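Local coordinates for protein endo-1,3-beta-glucanase (Streptomyces sioyaensis, PDB 3DGT) that probably hydrolyses internal 1,3-beta-glucosidic linkages of beta-glucans as the catalytic, family 16 glycoside hydrolase part of a longer protein that also carries a carbohydrate-binding module, at residues W137-I145 with W156-S164; G189-W197 with A205-V213. One frame throughout, in Å; residues are numbered along the deposited sequence.

From the N terminus, the chain first reaches contact 1, where 137-145 pairs antiparallel with 156-164 and closes the ten-residue excursion 146-155, which includes strand 146-147. Contact 2 follows, a beta hairpin in which 189-197 pairs with 205-213 and closes the shorter connection 198-204. The two are in series and neither nest nor cross. Their centres are about 17 Å apart, yet they meet face to face in the interior of the jelly-roll sandwich of this family: Ala157 CB lies 3.4 Å from Phe208 CB, and Ile145 packs on the backbone of Thr194. Contact 1 joins strands 142-144 and 155-160 in one layer, contact 2 joins 191-198 and 205-210 in the facing one.

Contact 1 (W137-I145 with W156-S164)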
loop_
_atom_site.group_PDB
_atom_site.type_symbol
_atom_site.label_atom_id
_atom_site.label_comp_id
_atom_site.label_asym_id
_atom_site.label_seq_id
_atom_site.Cartn_x
_atom_site.Cartn_y
_atom_site.Cartn_z
ATOM N N TRP A 137 -0.420 -10.729 -12.528
ATOM C CA TRP A 137 -0.127 -9.293 -12.533
ATOM C C TRP A 137 0.306 -8.849 -13.934
ATOM O O TRP A 137 1.091 -9.545 -14.572
ATOM C CB TRP A 137 1.000 -8.988 -11.535
ATOM C CG TRP A 137 1.191 -7.517 -11.259
ATOM C CD1 TRP A 137 0.641 -6.800 -10.228
ATOM C CD2 TRP A 137 1.967 -6.580 -12.028
ATOM N NE1 TRP A 137 1.026 -5.484 -10.308
ATOM C CE2 TRP A 137 1.836 -5.319 -11.401
ATOM C CE3 TRP A 137 2.760 -6.684 -13.182
ATOM C CZ2 TRP A 137 2.477 -4.171 -11.888
ATOM C CZ3 TRP A 137 3.388 -5.545 -13.663
ATOM C CH2 TRP A 137 3.237 -4.304 -13.018
ATOM N N PRO A 138 -0.150 -7.664 -14.401
ATOM C CA PRO A 138 -1.012 -6.675 -13.751
ATOM C C PRO A 138 -2.491 -6.829 -14.067
ATOM O O PRO A 138 -3.291 -6.027 -13.600
ATOM C CB PRO A 138 -0.502 -5.367 -14.356
ATOM C CG PRO A 138 -0.203 -5.755 -15.785
ATOM C CD PRO A 138 0.303 -7.177 -15.724
ATOM N N GLY A 139 -2.858 -7.848 -14.842
ATOM C CA GLY A 139 -4.233 -7.963 -15.332
ATOM C C GLY A 139 -5.262 -8.024 -14.218
ATOM O O GLY A 139 -6.391 -7.567 -14.373
ATOM N N VAL A 140 -4.867 -8.597 -13.082
ATOM C CA VAL A 140 -5.767 -8.794 -11.940
ATOM C C VAL A 140 -6.114 -7.484 -11.218
ATOM O O VAL A 140 -7.084 -7.427 -10.447
ATOM C CB VAL A 140 -5.144 -9.819 -10.950
ATOM C CG1 VAL A 140 -3.955 -9.211 -10.201
ATOM C CG2 VAL A 140 -6.181 -10.352 -9.976
ATOM N N GLY A 141 -5.315 -6.445 -11.463
ATOM C CA GLY A 141 -5.541 -5.119 -10.875
ATOM C C GLY A 141 -4.772 -4.874 -9.592
ATOM O O GLY A 141 -4.775 -5.710 -8.674
ATOM N N GLU A 142 -4.119 -3.716 -9.538
ATOM C CA GLU A 142 -3.416 -3.252 -8.344
ATOM C C GLU A 142 -3.725 -1.783 -8.141
ATOM O O GLU A 142 -3.611 -0.986 -9.070
ATOM C CB GLU A 142 -1.907 -3.436 -8.480
ATOM C CG GLU A 142 -1.129 -2.934 -7.253
ATOM C CD GLU A 142 0.320 -3.349 -7.259
ATOM O OE1 GLU A 142 0.646 -4.408 -7.832
ATOM O OE2 GLU A 142 1.144 -2.631 -6.653
ATOM N N LEU A 143 -4.127 -1.435 -6.926
ATOM C CA LEU A 143 -4.366 -0.046 -6.582
ATOM C C LEU A 143 -3.365 0.368 -5.527
ATOM O O LEU A 143 -3.452 -0.056 -4.379
ATOM C CB LEU A 143 -5.799 0.147 -6.080
ATOM C CG LEU A 143 -6.922 -0.363 -6.988
ATOM C CD1 LEU A 143 -8.284 -0.189 -6.329
ATOM C CD2 LEU A 143 -6.902 0.316 -8.349
ATOM N N ASP A 144 -2.380 1.156 -5.941
ATOM C CA ASP A 144 -1.360 1.643 -5.030
ATOM C C ASP A 144 -1.830 2.962 -4.450
ATOM O O ASP A 144 -1.839 3.980 -5.135
ATOM C CB ASP A 144 -0.029 1.796 -5.765
ATOM C CG ASP A 144 0.492 0.476 -6.283
ATOM O OD1 ASP A 144 0.408 -0.532 -5.541
ATOM O OD2 ASP A 144 1.016 0.437 -7.415
ATOM N N ILE A 145 -2.257 2.921 -3.191
ATOM C CA ILE A 145 -2.876 4.094 -2.549
ATOM C C ILE A 145 -1.819 5.062 -2.003
ATOM O O ILE A 145 -1.993 6.291 -2.046
ATOM C CB ILE A 145 -3.862 3.665 -1.444
ATOM C CG1 ILE A 145 -4.837 2.606 -1.983
ATOM C CG2 ILE A 145 -4.621 4.878 -0.876
ATOM C CD1 ILE A 145 -5.744 2.013 -0.903
ATOM N N TRP A 156 3.042 8.744 -4.059
ATOM C CA TRP A 156 2.623 8.258 -5.370
ATOM C C TRP A 156 1.381 7.391 -5.215
ATOM O O TRP A 156 1.310 6.554 -4.308
ATOM C CB TRP A 156 3.724 7.395 -5.996
ATOM C CG TRP A 156 4.938 8.089 -6.588
ATOM C CD1 TRP A 156 5.185 8.305 -7.907
ATOM C CD2 TRP A 156 6.095 8.582 -5.878
ATOM N NE1 TRP A 156 6.415 8.912 -8.076
ATOM C CE2 TRP A 156 6.990 9.096 -6.846
ATOM C CE3 TRP A 156 6.460 8.635 -4.522
ATOM C CZ2 TRP A 156 8.225 9.656 -6.504
ATOM C CZ3 TRP A 156 7.705 9.190 -4.180
ATOM C CH2 TRP A 156 8.562 9.701 -5.170
ATOM N N ALA A 157 0.413 7.585 -6.110
ATOM C CA ALA A 157 -0.782 6.736 -6.173
ATOM C C ALA A 157 -0.960 6.290 -7.607
ATOM O O ALA A 157 -0.808 7.088 -8.529
ATOM C CB ALA A 157 -2.007 7.481 -5.710
ATOM N N THR A 158 -1.279 5.015 -7.792
ATOM C CA THR A 158 -1.205 4.394 -9.111
ATOM C C THR A 158 -2.201 3.253 -9.259
ATOM O O THR A 158 -2.397 2.468 -8.324
ATOM C CB THR A 158 0.208 3.801 -9.349
ATOM O OG1 THR A 158 1.213 4.764 -8.998
ATOM C CG2 THR A 158 0.385 3.414 -10.797
ATOM N N MET A 159 -2.801 3.137 -10.447
ATOM C CA MET A 159 -3.477 1.897 -10.821
ATOM C C MET A 159 -2.665 1.119 -11.843
ATOM O O MET A 159 -2.226 1.673 -12.848
ATOM C CB MET A 159 -4.885 2.144 -11.368
ATOM C CG MET A 159 -5.573 0.860 -11.810
ATOM S SD MET A 159 -7.302 1.169 -12.179
ATOM C CE MET A 159 -7.857 -0.488 -12.588
ATOM N N HIS A 160 -2.504 -0.175 -11.578
ATOM C CA HIS A 160 -1.902 -1.098 -12.532
ATOM C C HIS A 160 -2.972 -2.028 -13.080
ATOM O O HIS A 160 -3.884 -2.429 -12.356
ATOM C CB HIS A 160 -0.772 -1.883 -11.868
ATOM C CG HIS A 160 0.429 -1.045 -11.545
ATOM N ND1 HIS A 160 0.638 -0.461 -10.312
ATOM C CD2 HIS A 160 1.475 -0.672 -12.319
ATOM C CE1 HIS A 160 1.770 0.224 -10.342
ATOM N NE2 HIS A 160 2.297 0.110 -11.549
ATOM N N CYS A 161 -2.854 -2.355 -14.368
ATOM C CA CYS A 161 -3.878 -3.106 -15.090
ATOM C C CYS A 161 -3.377 -3.538 -16.466
ATOM O O CYS A 161 -2.298 -3.122 -16.911
ATOM C CB CYS A 161 -5.181 -2.284 -15.221
ATOM S SG CYS A 161 -4.993 -0.468 -15.394
ATOM N N GLY A 162 -4.166 -4.387 -17.123
ATOM C CA GLY A 162 -3.933 -4.716 -18.517
ATOM C C GLY A 162 -2.792 -5.693 -18.692
ATOM O O GLY A 162 -2.777 -6.762 -18.082
ATOM N N THR A 163 -1.843 -5.311 -19.542
ATOM C CA THR A 163 -0.663 -6.125 -19.822
ATOM C C THR A 163 0.606 -5.338 -19.516
ATOM O O THR A 163 0.572 -4.118 -19.401
ATOM C CB THR A 163 -0.630 -6.559 -21.297
ATOM O OG1 THR A 163 -0.816 -5.409 -22.129
ATOM C CG2 THR A 163 -1.726 -7.579 -21.586
ATOM N N SER A 164 1.715 -6.046 -19.364
ATOM C CA SER A 164 3.005 -5.410 -19.113
ATOM C C SER A 164 4.056 -6.105 -19.965
ATOM O O SER A 164 3.993 -7.317 -20.111
ATOM C CB SER A 164 3.380 -5.535 -17.638
ATOM O OG SER A 164 4.481 -4.694 -17.310
HETATM O O HOH W 1 -6.642 -5.744 -16.414
#
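Ala157 sets its CB 3.6 Å from Asp144 O. Thr158 and Asp144 form an antiparallel hydrogen-bonded pair, Asp144 N 2.7 Å from Thr158 O. Met159, fully extended (chi1 178°), runs alongside Leu143, its CG 3.7 Å from Leu143 CD2. The other face carries Glu142 and Asp144, which with Glu147 match the family 16 signature E-x-D-x-x-E, whose first and last acids are nucleophile and acid/base in relatives; this face probably lines the catalytic cleft. Asp144 OD2 lies at the edge of the His160 ring, in its plane, 3.1 Å from ND1 and about as near CE1, the carboxylate turned 66° from the ring; a hydrogen bond from NE2 to Thr172 O helps set the ring's rotation. Trp137 CZ2 approaches His160 CD2 obliquely at 3.7 Å, and Trp137 NE1 donates to Glu142 OE1 (2.7 Å) from above the carboxylate plane. An alanine in place of Trp137 takes this donor away, and the Glu142 carboxylate would probably be freer to turn. Cys161 forms a disulfide with Cys169. Gly162 O packs 3.6 Å from CG of the cis-proline Pro138; a water joins Gly162 N to Gly139 O. Ser164 OG meets the indole edge at Trp137 CZ3.

Contact 2 (G189-W197 with A205-V213); sequences GFHTYTMEW and AIRFSVDGV. Unlike the reference sequence in segment 189-197: Phe190 (reference Leu).
Glu196 and Arg207 run side by side from a hydrogen-bonded pair, Glu196 CB 3.5 Å from Arg207 CG. Arg207 starts between its backbone N and carbonyl carbon (chi1 50°) and bends at chi3, bringing NH1 back to Glu196 OE2; the salt bridge is modelled very short, the carboxylate meeting the guanidinium edge in its plane, with the two planes 86° apart. Each charge has a second partner, Arg101 for Glu196 and Asp198 for Arg207. Further along this face Ser209 OG lies 3.3 Å from Thr194 CB, while Thr194 OG1 is hydrogen-bonded to Glu103 and to a water that also links Thr192 O and Gly212 N. The opposite face is mainly aromatic and aliphatic. Met195, bent at chi2 and chi3, lies across Phe208, with Met195 CG 3.6 Å from Phe208 CE1. Met195 SD touches Ile206 CG2. Ile206 CD1 sits over a face of the Trp197 ring, and Val210 CG2 flanks Tyr193 CE2 at 3.7 Å. At the far end Asp211 OD1 accepts a nearly straight bond from Thr192 N (2.8 Å). A type I' turn, Val210 to Val213, leads into strand 213-219; strand 99-107 borders the hairpin beyond 191-198, and Phe208 and Val210 pack on strand 155-160.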
loop_
_atom_site.group_PDB
_atom_site.type_symbol
_atom_site.label_atom_id
_atom_site.label_comp_id
_atom_site.label_asym_id
_atom_site.label_seq_id
_atom_site.Cartn_x
_atom_site.Cartn_y
_atom_site.Cartn_z
ATOM N N GLY A 189 5.014 13.224 10.155
ATOM C CA GLY A 189 3.874 12.840 10.984
ATOM C C GLY A 189 2.790 12.207 10.141
ATOM O O GLY A 189 3.027 11.803 8.995
ATOM N N PHE A 190 1.595 12.124 10.719
ATOM C CA PHE A 190 0.484 11.440 10.071
ATOM C C PHE A 190 -0.088 12.200 8.891
ATOM O O PHE A 190 -0.205 13.423 8.917
ATOM C CB PHE A 190 -0.630 11.154 11.078
ATOM C CG PHE A 190 -0.263 10.134 12.111
ATOM C CD1 PHE A 190 -0.049 8.807 11.756
ATOM C CD2 PHE A 190 -0.154 10.494 13.446
ATOM C CE1 PHE A 190 0.286 7.855 12.718
ATOM C CE2 PHE A 190 0.169 9.546 14.420
ATOM C CZ PHE A 190 0.396 8.225 14.049
ATOM N N HIS A 191 -0.459 11.433 7.870
ATOM C CA HIS A 191 -1.283 11.899 6.771
ATOM C C HIS A 191 -2.257 10.799 6.433
ATOM O O HIS A 191 -2.046 9.645 6.808
ATOM C CB HIS A 191 -0.415 12.248 5.561
ATOM C CG HIS A 191 0.379 13.497 5.757
ATOM N ND1 HIS A 191 1.637 13.520 6.324
ATOM C CD2 HIS A 191 0.062 14.784 5.492
ATOM C CE1 HIS A 191 2.062 14.774 6.385
ATOM N NE2 HIS A 191 1.127 15.556 5.877
ATOM N N THR A 192 -3.337 11.160 5.752
ATOM C CA THR A 192 -4.383 10.207 5.394
ATOM C C THR A 192 -4.321 9.949 3.897
ATOM O O THR A 192 -4.299 10.889 3.108
ATOM C CB THR A 192 -5.765 10.776 5.813
ATOM O OG1 THR A 192 -5.727 11.074 7.213
ATOM C CG2 THR A 192 -6.887 9.825 5.551
ATOM N N TYR A 193 -4.277 8.675 3.518
ATOM C CA TYR A 193 -4.172 8.254 2.119
ATOM C C TYR A 193 -5.403 7.445 1.785
ATOM O O TYR A 193 -5.694 6.457 2.453
ATOM C CB TYR A 193 -2.895 7.422 1.921
ATOM C CG TYR A 193 -1.652 8.192 2.312
ATOM C CD1 TYR A 193 -1.176 8.163 3.621
ATOM C CD2 TYR A 193 -0.966 8.965 1.383
ATOM C CE1 TYR A 193 -0.063 8.893 3.991
ATOM C CE2 TYR A 193 0.146 9.697 1.744
ATOM C CZ TYR A 193 0.598 9.644 3.039
ATOM O OH TYR A 193 1.714 10.372 3.367
ATOM N N THR A 194 -6.121 7.866 0.747
ATOM C CA THR A 194 -7.466 7.343 0.489
ATOM C C THR A 194 -7.672 6.998 -0.977
ATOM O O THR A 194 -7.241 7.731 -1.871
ATOM C CB THR A 194 -8.538 8.388 0.895
ATOM O OG1 THR A 194 -8.271 8.853 2.222
ATOM C CG2 THR A 194 -9.949 7.801 0.850
ATOM N N MET A 195 -8.334 5.870 -1.201
ATOM C CA MET A 195 -8.776 5.463 -2.522
ATOM C C MET A 195 -10.295 5.398 -2.472
ATOM O O MET A 195 -10.852 4.688 -1.633
ATOM C CB MET A 195 -8.181 4.092 -2.845
ATOM C CG MET A 195 -8.436 3.555 -4.257
ATOM S SD MET A 195 -10.136 2.998 -4.568
ATOM C CE MET A 195 -10.352 1.741 -3.320
ATOM N N GLU A 196 -10.957 6.172 -3.337
ATOM C CA GLU A 196 -12.396 6.043 -3.523
ATOM C C GLU A 196 -12.692 5.363 -4.858
ATOM O O GLU A 196 -12.239 5.804 -5.915
ATOM C CB GLU A 196 -13.125 7.386 -3.421
ATOM C CG GLU A 196 -14.627 7.254 -3.699
ATOM C CD GLU A 196 -15.368 8.563 -3.624
ATOM O OE1 GLU A 196 -15.548 9.087 -2.514
ATOM O OE2 GLU A 196 -15.800 9.056 -4.676
ATOM N N TRP A 197 -13.450 4.277 -4.771
ATOM C CA TRP A 197 -13.825 3.459 -5.904
ATOM C C TRP A 197 -15.305 3.740 -6.127
ATOM O O TRP A 197 -16.156 3.364 -5.308
ATOM C CB TRP A 197 -13.575 2.011 -5.513
ATOM C CG TRP A 197 -13.837 0.917 -6.520
ATOM C CD1 TRP A 197 -14.430 1.005 -7.756
ATOM C CD2 TRP A 197 -13.562 -0.464 -6.302
ATOM N NE1 TRP A 197 -14.502 -0.254 -8.331
ATOM C CE2 TRP A 197 -13.980 -1.167 -7.449
ATOM C CE3 TRP A 197 -12.978 -1.176 -5.242
ATOM C CZ2 TRP A 197 -13.840 -2.553 -7.562
ATOM C CZ3 TRP A 197 -12.847 -2.548 -5.349
ATOM C CH2 TRP A 197 -13.267 -3.220 -6.504
ATOM N N ALA A 205 -15.059 5.278 -11.851
ATOM C CA ALA A 205 -13.831 6.004 -11.538
ATOM C C ALA A 205 -13.218 5.551 -10.236
ATOM O O ALA A 205 -13.913 5.112 -9.319
ATOM C CB ALA A 205 -14.096 7.502 -11.490
ATOM N N ILE A 206 -11.901 5.670 -10.180
ATOM C CA ILE A 206 -11.144 5.459 -8.954
ATOM C C ILE A 206 -10.364 6.751 -8.684
ATOM O O ILE A 206 -9.683 7.272 -9.577
ATOM C CB ILE A 206 -10.251 4.201 -9.063
ATOM C CG1 ILE A 206 -11.160 2.957 -9.063
ATOM C CG2 ILE A 206 -9.197 4.162 -7.932
ATOM C CD1 ILE A 206 -10.472 1.645 -9.432
ATOM N N ARG A 207 -10.510 7.305 -7.479
ATOM C CA ARG A 207 -9.829 8.555 -7.136
ATOM C C ARG A 207 -8.922 8.361 -5.943
ATOM O O ARG A 207 -9.346 7.827 -4.917
ATOM C CB ARG A 207 -10.803 9.720 -6.876
ATOM C CG ARG A 207 -11.948 9.459 -5.917
ATOM C CD ARG A 207 -13.045 10.522 -6.041
ATOM N NE ARG A 207 -13.507 10.642 -7.419
ATOM C CZ ARG A 207 -14.671 10.190 -7.888
ATOM N NH1 ARG A 207 -15.557 9.607 -7.092
ATOM N NH2 ARG A 207 -14.949 10.338 -9.169
ATOM N N PHE A 208 -7.669 8.783 -6.096
ATOM C CA PHE A 208 -6.691 8.722 -5.016
ATOM C C PHE A 208 -6.467 10.100 -4.429
ATOM O O PHE A 208 -6.296 11.081 -5.174
ATOM C CB PHE A 208 -5.353 8.200 -5.525
ATOM C CG PHE A 208 -5.406 6.807 -6.098
ATOM C CD1 PHE A 208 -5.293 5.692 -5.267
ATOM C CD2 PHE A 208 -5.531 6.608 -7.467
ATOM C CE1 PHE A 208 -5.314 4.410 -5.809
ATOM C CE2 PHE A 208 -5.547 5.322 -8.011
ATOM C CZ PHE A 208 -5.443 4.226 -7.182
ATOM N N SER A 209 -6.471 10.162 -3.098
ATOM C CA SER A 209 -6.287 11.425 -2.384
ATOM C C SER A 209 -5.309 11.312 -1.223
ATOM O O SER A 209 -5.055 10.221 -0.706
ATOM C CB SER A 209 -7.630 11.959 -1.892
ATOM O OG SER A 209 -8.304 11.015 -1.085
ATOM N N VAL A 210 -4.766 12.461 -0.835
ATOM C CA VAL A 210 -3.969 12.586 0.377
ATOM C C VAL A 210 -4.541 13.746 1.181
ATOM O O VAL A 210 -4.776 14.828 0.647
ATOM C CB VAL A 210 -2.444 12.763 0.091
ATOM C CG1 VAL A 210 -2.173 13.985 -0.802
ATOM C CG2 VAL A 210 -1.658 12.873 1.406
ATOM N N ASP A 211 -4.789 13.495 2.462
ATOM C CA ASP A 211 -5.405 14.483 3.359
ATOM C C ASP A 211 -6.643 15.122 2.731
ATOM O O ASP A 211 -6.866 16.334 2.841
ATOM C CB ASP A 211 -4.388 15.553 3.761
ATOM C CG ASP A 211 -3.205 14.989 4.518
ATOM O OD1 ASP A 211 -3.351 13.949 5.198
ATOM O OD2 ASP A 211 -2.130 15.602 4.422
ATOM N N GLY A 212 -7.437 14.293 2.062
ATOM C CA GLY A 212 -8.685 14.750 1.466
ATOM C C GLY A 212 -8.568 15.455 0.124
ATOM O O GLY A 212 -9.584 15.931 -0.406
ATOM N N VAL A 213 -7.356 15.511 -0.446
ATOM C CA VAL A 213 -7.122 16.235 -1.705
ATOM C C VAL A 213 -6.815 15.251 -2.831
ATOM O O VAL A 213 -5.835 14.518 -2.774
ATOM C CB VAL A 213 -5.985 17.268 -1.570
ATOM C CG1 VAL A 213 -5.962 18.172 -2.807
ATOM C CG2 VAL A 213 -6.180 18.126 -0.313
HETATM O O HOH W 2 -7.065 11.419 2.033
#